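Local atomic coordinates of MamA (Candidatus Magnetobacterium bavaricum, PDB entry 3VTX), a protein that belongs to the tetratricopeptide repeat (TPR) family, helical-hairpin proteins that generally serve as scaffolds for binding other proteins. Residues T71-Y77 and L102-D108; Y110-L115 and A129-T133; K137-I141 and A167-E171. One frame throughout, in Å; residues are numbered along the deposited sequence.

From the N terminus, contact 1 comes first. Residues 71-77 start helix 73-85, and residues 102-108 close a loop around this helix and helix 89-102, ending in the first turn of helix 107-119. Contact 2 opens after that, on the same helix 107-119. It closes a shorter loop, joining residues 110-115 to 129-133 of helix 123-136. Contact 3 starts at the turn after helix 123-136 and spans helices 141-153 and 157-169. The three follow in series; none nests or crosses. Neighbours still touch: Tyr110 OH meets Thr104 O between contacts 1 and 2, and Phe140 packs on Tyr111 between contacts 2 and 3. Contact 2 packs one hairpin; contacts 1 and 3 involve turns between hairpins.

Contact 1. Residues T71-Y77 and L102-D108; sequences TSAEAYY and LNTVYAD
Tyr106 reaches across from the turn after helix 89-102 to the first turn of helix 73-85. Its CG is anti to its backbone N (chi1 -161°), which sends the ring over to Ala73 and Tyr77. The contacts begin at Tyr106 CD2, which lies 4.0 Å from Ala73 CB. CE2 comes next, 3.6 Å from Tyr77 CB. Ala73 O lies at the edge of this ring, near its plane. Tyr106 CZ is 3.8 Å from Tyr77 CG. The tip, Tyr106 OH, is 3.4 Å from Tyr77 CB. The Tyr77 and Tyr106 rings meet obliquely, their planes 42° apart. The far end of the Tyr77 ring passes on to Asp108, with CE1 3.5 Å from Asp108 O. On the other flank, Leu102 CD1 packs 3.6 Å from Tyr76 CD2, and Leu102 CB lies against Ala73 CB. No hydrogen bond joins the two segments. Within them, Ser72 OG caps helix 73-85 by accepting from Ala75 N, and Asn103 OD1 accepts from Val105 N in an Asx turn. The start of helix 73-85 thus packs on the connection between helices 89-102 and 107-119, as between neighbouring hairpins of a TPR solenoid.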
loop_
_atom_site.group_PDB
_atom_site.type_symbol
_atom_site.label_atom_id
_atom_site.label_comp_id
_atom_site.label_asym_id
_atom_site.label_seq_id
_atom_site.Cartn_x
_atom_site.Cartn_y
_atom_site.Cartn_z
ATOM N N THR A 71 -15.580 5.186 4.142
ATOM C CA THR A 71 -15.427 6.195 3.105
ATOM C C THR A 71 -13.975 6.598 2.775
ATOM O O THR A 71 -13.764 7.437 1.931
ATOM C CB THR A 71 -16.147 7.504 3.490
ATOM O OG1 THR A 71 -15.438 8.131 4.560
ATOM C CG2 THR A 71 -17.672 7.243 3.894
ATOM N N SER A 72 -12.968 5.975 3.421
ATOM C CA SER A 72 -11.601 6.436 3.298
ATOM C C SER A 72 -10.806 5.418 2.411
ATOM O O SER A 72 -10.528 4.233 2.854
ATOM C CB SER A 72 -10.907 6.498 4.676
ATOM O OG SER A 72 -9.486 6.597 4.583
ATOM N N ALA A 73 -10.447 5.837 1.226
ATOM C CA ALA A 73 -9.675 4.963 0.316
ATOM C C ALA A 73 -8.341 4.560 0.995
ATOM O O ALA A 73 -7.901 3.397 0.918
ATOM C CB ALA A 73 -9.429 5.601 -1.052
ATOM N N GLU A 74 -7.726 5.517 1.640
ATOM C CA GLU A 74 -6.410 5.296 2.301
ATOM C C GLU A 74 -6.516 4.234 3.376
ATOM O O GLU A 74 -5.656 3.365 3.467
ATOM C CB GLU A 74 -5.851 6.594 2.880
ATOM C CG GLU A 74 -4.466 6.438 3.500
ATOM C CD GLU A 74 -3.873 7.651 4.230
ATOM O OE1 GLU A 74 -4.568 8.298 5.049
ATOM O OE2 GLU A 74 -2.633 7.819 4.086
ATOM N N ALA A 75 -7.535 4.328 4.222
ATOM C CA ALA A 75 -7.694 3.312 5.247
ATOM C C ALA A 75 -7.791 1.894 4.673
ATOM O O ALA A 75 -7.178 0.978 5.192
ATOM C CB ALA A 75 -8.885 3.623 6.133
ATOM N N TYR A 76 -8.608 1.720 3.636
ATOM C CA TYR A 76 -8.719 0.473 2.938
ATOM C C TYR A 76 -7.383 0.037 2.313
ATOM O O TYR A 76 -7.078 -1.171 2.320
ATOM C CB TYR A 76 -9.880 0.498 1.950
ATOM C CG TYR A 76 -11.239 0.295 2.575
ATOM C CD1 TYR A 76 -11.578 -0.916 3.141
ATOM C CD2 TYR A 76 -12.214 1.323 2.559
ATOM C CE1 TYR A 76 -12.833 -1.098 3.711
ATOM C CE2 TYR A 76 -13.466 1.125 3.109
ATOM C CZ TYR A 76 -13.773 -0.061 3.655
ATOM O OH TYR A 76 -15.053 -0.297 4.185
ATOM N N TYR A 77 -6.648 0.982 1.737
ATOM C CA TYR A 77 -5.374 0.676 1.134
ATOM C C TYR A 77 -4.440 0.136 2.214
ATOM O O TYR A 77 -3.699 -0.809 1.972
ATOM C CB TYR A 77 -4.775 1.942 0.460
ATOM C CG TYR A 77 -3.313 1.737 0.035
ATOM C CD1 TYR A 77 -2.962 0.857 -1.031
ATOM C CD2 TYR A 77 -2.283 2.356 0.737
ATOM C CE1 TYR A 77 -1.655 0.705 -1.363
ATOM C CE2 TYR A 77 -0.918 2.165 0.396
ATOM C CZ TYR A 77 -0.661 1.315 -0.645
ATOM O OH TYR A 77 0.643 1.061 -1.031
ATOM N N LEU A 102 -13.427 3.363 -4.070
ATOM C CA LEU A 102 -13.484 4.687 -3.509
ATOM C C LEU A 102 -12.602 5.702 -4.197
ATOM O O LEU A 102 -12.827 6.877 -4.033
ATOM C CB LEU A 102 -13.196 4.713 -2.010
ATOM C CG LEU A 102 -14.197 3.978 -1.108
ATOM C CD1 LEU A 102 -13.557 3.721 0.231
ATOM C CD2 LEU A 102 -15.487 4.769 -0.915
ATOM N N ASN A 103 -11.550 5.278 -4.912
ATOM C CA ASN A 103 -10.676 6.195 -5.629
ATOM C C ASN A 103 -10.170 5.401 -6.842
ATOM O O ASN A 103 -9.200 4.614 -6.754
ATOM C CB ASN A 103 -9.532 6.735 -4.742
ATOM C CG ASN A 103 -8.469 7.610 -5.547
ATOM O OD1 ASN A 103 -8.603 7.795 -6.750
ATOM N ND2 ASN A 103 -7.417 8.077 -4.835
ATOM N N THR A 104 -10.776 5.646 -7.976
ATOM C CA THR A 104 -10.537 4.792 -9.165
ATOM C C THR A 104 -9.254 5.149 -9.882
ATOM O O THR A 104 -8.818 4.432 -10.829
ATOM C CB THR A 104 -11.735 4.781 -10.129
ATOM O OG1 THR A 104 -11.952 6.113 -10.559
ATOM C CG2 THR A 104 -12.996 4.188 -9.468
ATOM N N VAL A 105 -8.570 6.176 -9.427
ATOM C CA VAL A 105 -7.234 6.472 -9.895
ATOM C C VAL A 105 -6.076 6.246 -8.840
ATOM O O VAL A 105 -5.003 6.883 -8.888
ATOM C CB VAL A 105 -7.150 7.817 -10.597
ATOM C CG1 VAL A 105 -8.008 7.755 -11.855
ATOM C CG2 VAL A 105 -7.536 8.974 -9.673
ATOM N N TYR A 106 -6.301 5.328 -7.889
ATOM C CA TYR A 106 -5.412 5.173 -6.764
ATOM C C TYR A 106 -4.301 4.215 -7.206
ATOM O O TYR A 106 -4.395 2.988 -7.003
ATOM C CB TYR A 106 -6.117 4.520 -5.588
ATOM C CG TYR A 106 -5.489 4.676 -4.211
ATOM C CD1 TYR A 106 -4.166 5.060 -4.018
ATOM C CD2 TYR A 106 -6.249 4.393 -3.097
ATOM C CE1 TYR A 106 -3.611 5.163 -2.736
ATOM C CE2 TYR A 106 -5.736 4.545 -1.808
ATOM C CZ TYR A 106 -4.429 4.919 -1.639
ATOM O OH TYR A 106 -3.949 5.077 -0.409
ATOM N N ALA A 107 -3.251 4.767 -7.769
ATOM C CA ALA A 107 -2.219 3.893 -8.380
ATOM C C ALA A 107 -1.567 2.936 -7.412
ATOM O O ALA A 107 -1.285 1.815 -7.777
ATOM C CB ALA A 107 -1.141 4.787 -9.027
ATOM N N ASP A 108 -1.296 3.356 -6.190
ATOM C CA ASP A 108 -0.688 2.461 -5.216
ATOM C C ASP A 108 -1.531 1.239 -4.903
ATOM O O ASP A 108 -0.973 0.127 -4.715
ATOM C CB ASP A 108 -0.356 3.195 -3.930
ATOM C CG ASP A 108 1.026 3.907 -4.009
ATOM O OD1 ASP A 108 2.128 3.243 -4.081
ATOM O OD2 ASP A 108 0.965 5.135 -3.889
#

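Contact 2. Residues Y110-L115 and A129-T133; sequences YYKLGL and AYEKT
Helices 110-115 and 129-133 run nearly antiparallel, at 156° between their directions, and their axes approach to 7.9 Å. Tyr110 and Lys132 meet at one margin. Lys132 CG stands over the centre of the Tyr110 ring, 3.3 Å from its centroid and 9° off the normal, a CH-pi contact. Beyond CG the lysine chain bends at chi2, which carries CE along to Tyr110 OH. That hydroxyl is hydrogen-bonded to Thr104 O in the turn before helix 107-119. In the middle, Ala129 CB sits 3.3 Å from Tyr110 O and also touches Gly114 N. The backbones are close here, with Gly114 CA and Ala129 CA 5.0 Å apart. This is the helical hairpin of a TPR motif, in which small residues let the two helices come together. The Tyr130 ring lies against the Gly114 backbone, with Tyr130 CE1 3.5 Å from Gly114 C. The Tyr130 ring also meets the Tyr111 ring obliquely, planes 47° apart, with their CD1 atoms 3.6 Å from each other. Leu115 CD2 reaches Tyr130 OH at 3.5 Å. Helix 141-153 adds Ser146 and Ile147 against Tyr130, and Ser146 and Arg142 hydrogen-bond to Tyr111 OH. Thr133 OG1 lies 3.4 Å from Tyr110 CB. Two donors of Thr133, OG1 and N, reach Ala129 O from opposite faces of its carbonyl plane; the OG1 bond helps fix the rotation of the threonine.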
loop_
_atom_site.group_PDB
_atom_site.type_symbol
_atom_site.label_atom_id
_atom_site.label_comp_id
_atom_site.label_asym_id
_atom_site.label_seq_id
_atom_site.Cartn_x
_atom_site.Cartn_y
_atom_site.Cartn_z
ATOM N N TYR A 110 -3.837 -0.108 -7.006
ATOM C CA TYR A 110 -3.899 -1.015 -8.132
ATOM C C TYR A 110 -2.578 -1.832 -8.157
ATOM O O TYR A 110 -2.612 -3.029 -8.458
ATOM C CB TYR A 110 -3.979 -0.331 -9.458
ATOM C CG TYR A 110 -5.364 0.189 -9.815
ATOM C CD1 TYR A 110 -5.622 1.529 -9.738
ATOM C CD2 TYR A 110 -6.366 -0.666 -10.212
ATOM C CE1 TYR A 110 -6.892 2.019 -10.095
ATOM C CE2 TYR A 110 -7.663 -0.175 -10.565
ATOM C CZ TYR A 110 -7.879 1.182 -10.470
ATOM O OH TYR A 110 -9.142 1.724 -10.883
ATOM N N TYR A 111 -1.446 -1.177 -7.889
ATOM C CA TYR A 111 -0.133 -1.878 -7.918
ATOM C C TYR A 111 -0.097 -2.978 -6.852
ATOM O O TYR A 111 0.179 -4.143 -7.159
ATOM C CB TYR A 111 1.061 -0.963 -7.826
ATOM C CG TYR A 111 2.366 -1.652 -8.096
ATOM C CD1 TYR A 111 2.531 -2.318 -9.291
ATOM C CD2 TYR A 111 3.342 -1.732 -7.161
ATOM C CE1 TYR A 111 3.714 -3.022 -9.565
ATOM C CE2 TYR A 111 4.531 -2.457 -7.414
ATOM C CZ TYR A 111 4.678 -3.075 -8.624
ATOM O OH TYR A 111 5.861 -3.765 -8.851
ATOM N N LYS A 112 -0.485 -2.638 -5.644
ATOM C CA LYS A 112 -0.541 -3.637 -4.569
ATOM C C LYS A 112 -1.493 -4.783 -4.908
ATOM O O LYS A 112 -1.190 -5.987 -4.641
ATOM C CB LYS A 112 -0.945 -3.009 -3.209
ATOM C CG LYS A 112 0.113 -2.173 -2.487
ATOM C CD LYS A 112 1.255 -2.922 -1.755
ATOM C CE LYS A 112 1.702 -2.124 -0.489
ATOM N NZ LYS A 112 2.901 -2.756 0.150
ATOM N N LEU A 113 -2.663 -4.477 -5.497
ATOM C CA LEU A 113 -3.647 -5.473 -5.861
ATOM C C LEU A 113 -3.057 -6.408 -6.875
ATOM O O LEU A 113 -3.199 -7.618 -6.779
ATOM C CB LEU A 113 -4.932 -4.785 -6.453
ATOM C CG LEU A 113 -5.955 -5.788 -6.899
ATOM C CD1 LEU A 113 -6.604 -6.615 -5.688
ATOM C CD2 LEU A 113 -7.075 -4.960 -7.664
ATOM N N GLY A 114 -2.322 -5.841 -7.810
ATOM C CA GLY A 114 -1.626 -6.654 -8.788
ATOM C C GLY A 114 -0.566 -7.590 -8.170
ATOM O O GLY A 114 -0.497 -8.799 -8.524
ATOM N N LEU A 115 0.172 -7.068 -7.189
ATOM C CA LEU A 115 1.172 -7.847 -6.472
ATOM C C LEU A 115 0.470 -9.001 -5.763
ATOM O O LEU A 115 0.969 -10.170 -5.788
ATOM C CB LEU A 115 1.946 -7.022 -5.471
ATOM C CG LEU A 115 2.885 -5.990 -6.111
ATOM C CD1 LEU A 115 3.546 -5.205 -4.946
ATOM C CD2 LEU A 115 4.001 -6.583 -7.065
ATOM N N ALA A 129 -4.410 -5.107 -13.315
ATOM C CA ALA A 129 -4.155 -4.104 -12.260
ATOM C C ALA A 129 -2.864 -3.345 -12.571
ATOM O O ALA A 129 -2.731 -2.121 -12.398
ATOM C CB ALA A 129 -3.989 -4.819 -10.863
ATOM N N TYR A 130 -1.829 -4.053 -13.031
ATOM C CA TYR A 130 -0.609 -3.336 -13.398
ATOM C C TYR A 130 -0.773 -2.356 -14.603
ATOM O O TYR A 130 -0.097 -1.305 -14.637
ATOM C CB TYR A 130 0.537 -4.296 -13.751
ATOM C CG TYR A 130 0.944 -5.286 -12.674
ATOM C CD1 TYR A 130 1.067 -4.895 -11.364
ATOM C CD2 TYR A 130 1.289 -6.623 -13.011
ATOM C CE1 TYR A 130 1.538 -5.805 -10.382
ATOM C CE2 TYR A 130 1.734 -7.557 -12.024
ATOM C CZ TYR A 130 1.791 -7.128 -10.715
ATOM O OH TYR A 130 2.354 -7.972 -9.770
ATOM N N GLU A 131 -1.564 -2.780 -15.585
ATOM C CA GLU A 131 -1.877 -1.969 -16.751
ATOM C C GLU A 131 -2.558 -0.686 -16.267
ATOM O O GLU A 131 -2.205 0.423 -16.733
ATOM C CB GLU A 131 -2.757 -2.756 -17.716
ATOM C CG GLU A 131 -1.933 -3.749 -18.520
ATOM C CD GLU A 131 -2.717 -4.584 -19.464
ATOM O OE1 GLU A 131 -3.949 -4.732 -19.267
ATOM O OE2 GLU A 131 -2.095 -5.101 -20.432
ATOM N N LYS A 132 -3.448 -0.834 -15.299
ATOM C CA LYS A 132 -4.150 0.346 -14.754
ATOM C C LYS A 132 -3.159 1.205 -14.068
ATOM O O LYS A 132 -3.234 2.406 -14.192
ATOM C CB LYS A 132 -5.258 -0.043 -13.801
ATOM C CG LYS A 132 -6.190 1.030 -13.403
ATOM C CD LYS A 132 -7.130 1.481 -14.549
ATOM C CE LYS A 132 -7.976 2.698 -14.047
ATOM N NZ LYS A 132 -8.621 3.445 -15.188
ATOM N N THR A 133 -2.191 0.610 -13.306
ATOM C CA THR A 133 -1.144 1.343 -12.648
ATOM C C THR A 133 -0.350 2.187 -13.618
ATOM O O THR A 133 -0.086 3.343 -13.357
ATOM C CB THR A 133 -0.156 0.432 -11.846
ATOM O OG1 THR A 133 -0.909 -0.361 -10.879
ATOM C CG2 THR A 133 0.950 1.206 -11.168
#

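Contact 3. Residues K137-I141 and A167-E171; sequences KPGFI and ALEKE
The turn between helices 123-136 and 141-153 meets the C-terminal end of helix 157-169. Residues Lys137 to Phe140 form a type I beta turn, with Phe140 N bonded to Lys137 O. One hydrogen bond crosses the contact, from Lys170 NZ to Pro138 O at 3.0 Å. The amine does not come in on a lone pair. It stands above the carbonyl plane, 49° out of it, at a C=O...N angle of 131°. The lysine is bent at both chi2 and chi3, which folds its chain back to the turn. Lys170 CE passes Gly139 CA at 4.2 Å on the way. Pro138 O has a second partner, Tyr144 OH of helix 141-153, so two donors grip this carbonyl. Such turns link one helical hairpin to the next in a TPR solenoid, and here the lysine from the end of the following hairpin reaches back to the turn. Ile141, just after the turn, carries the apolar half of the contact. Its CG2 branch lies 3.9 Å from Ala167 CB and 3.8 Å from Ala167 O. The Ile141 and Lys170 side chains run past each other in opposite directions, with Ile141 CG1 4.1 Å from Lys170 CB. The approach of Ile141 to Glu171 is modelled too close and is doubtful. From helix 141-153, Tyr144 and Gln145 touch Ala167, and Tyr144 also packs on Lys170. The CB of Phe140 points away from residues 167-171; its ring meets Tyr111 edge-to-face.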
loop_
_atom_site.group_PDB
_atom_site.type_symbol
_atom_site.label_atom_id
_atom_site.label_comp_id
_atom_site.label_asym_id
_atom_site.label_seq_id
_atom_site.Cartn_x
_atom_site.Cartn_y
_atom_site.Cartn_z
ATOM N N LYS A 137 0.358 6.146 -13.846
ATOM C CA LYS A 137 1.740 6.541 -13.654
ATOM C C LYS A 137 2.623 5.821 -14.687
ATOM O O LYS A 137 3.278 4.783 -14.400
ATOM C CB LYS A 137 2.243 6.136 -12.282
ATOM C CG LYS A 137 1.431 6.773 -11.157
ATOM C CD LYS A 137 1.871 8.203 -10.940
ATOM C CE LYS A 137 1.293 8.771 -9.575
ATOM N NZ LYS A 137 2.137 9.933 -9.097
ATOM N N PRO A 138 2.620 6.318 -15.933
ATOM C CA PRO A 138 3.422 5.632 -16.961
ATOM C C PRO A 138 4.917 5.640 -16.724
ATOM O O PRO A 138 5.670 4.853 -17.358
ATOM C CB PRO A 138 3.013 6.354 -18.260
ATOM C CG PRO A 138 2.469 7.643 -17.826
ATOM C CD PRO A 138 1.935 7.507 -16.446
ATOM N N GLY A 139 5.417 6.484 -15.835
ATOM C CA GLY A 139 6.825 6.469 -15.475
ATOM C C GLY A 139 7.276 5.462 -14.402
ATOM O O GLY A 139 8.429 5.382 -14.064
ATOM N N PHE A 140 6.319 4.732 -13.840
ATOM C CA PHE A 140 6.634 3.758 -12.787
ATOM C C PHE A 140 7.237 2.459 -13.390
ATOM O O PHE A 140 6.493 1.583 -13.833
ATOM C CB PHE A 140 5.384 3.421 -11.979
ATOM C CG PHE A 140 5.676 2.485 -10.807
ATOM C CD1 PHE A 140 6.791 2.624 -10.036
ATOM C CD2 PHE A 140 4.761 1.511 -10.476
ATOM C CE1 PHE A 140 7.029 1.784 -8.955
ATOM C CE2 PHE A 140 5.044 0.641 -9.414
ATOM C CZ PHE A 140 6.104 0.786 -8.661
ATOM N N ILE A 141 8.534 2.379 -13.315
ATOM C CA ILE A 141 9.320 1.336 -14.012
ATOM C C ILE A 141 8.956 -0.078 -13.508
ATOM O O ILE A 141 8.798 -1.013 -14.311
ATOM C CB ILE A 141 10.830 1.607 -13.868
ATOM C CG1 ILE A 141 11.225 2.900 -14.673
ATOM C CG2 ILE A 141 11.729 0.452 -14.490
ATOM C CD1 ILE A 141 12.326 3.545 -14.078
ATOM N N ALA A 167 10.670 -1.782 -19.600
ATOM C CA ALA A 167 11.203 -1.193 -18.397
ATOM C C ALA A 167 12.578 -0.576 -18.642
ATOM O O ALA A 167 12.873 0.465 -18.146
ATOM C CB ALA A 167 11.305 -2.281 -17.232
ATOM N N LEU A 168 13.435 -1.272 -19.343
ATOM C CA LEU A 168 14.771 -0.763 -19.612
ATOM C C LEU A 168 14.657 0.492 -20.494
ATOM O O LEU A 168 15.388 1.456 -20.334
ATOM C CB LEU A 168 15.590 -1.779 -20.305
ATOM C CG LEU A 168 16.238 -2.825 -19.407
ATOM C CD1 LEU A 168 16.596 -4.135 -20.223
ATOM C CD2 LEU A 168 17.539 -2.246 -18.784
ATOM N N GLU A 169 13.712 0.438 -21.448
ATOM C CA GLU A 169 13.653 1.541 -22.451
ATOM C C GLU A 169 13.307 2.830 -21.762
ATOM O O GLU A 169 13.757 3.955 -22.165
ATOM C CB GLU A 169 12.613 1.220 -23.528
ATOM C CG GLU A 169 12.459 2.372 -24.643
ATOM C CD GLU A 169 11.625 3.584 -24.207
ATOM O OE1 GLU A 169 10.811 3.494 -23.279
ATOM O OE2 GLU A 169 11.783 4.700 -24.812
ATOM N N LYS A 170 12.579 2.771 -20.651
ATOM C CA LYS A 170 12.170 4.000 -19.904
ATOM C C LYS A 170 13.352 4.845 -19.372
ATOM O O LYS A 170 13.197 6.048 -19.111
ATOM C CB LYS A 170 11.351 3.733 -18.635
ATOM C CG LYS A 170 9.963 3.148 -18.867
ATOM C CD LYS A 170 9.128 3.966 -19.718
ATOM C CE LYS A 170 8.462 5.069 -19.058
ATOM N NZ LYS A 170 7.213 5.221 -19.948
ATOM N N GLU A 171 14.473 4.210 -19.127
ATOM C CA GLU A 171 15.625 4.917 -18.650
ATOM C C GLU A 171 16.856 4.883 -19.602
ATOM O O GLU A 171 17.952 5.251 -19.172
ATOM C CB GLU A 171 16.039 4.347 -17.263
ATOM C CG GLU A 171 14.941 4.448 -16.188
ATOM C CD GLU A 171 15.390 3.798 -14.878
ATOM O OE1 GLU A 171 15.589 2.549 -14.808
ATOM O OE2 GLU A 171 15.549 4.548 -13.893
#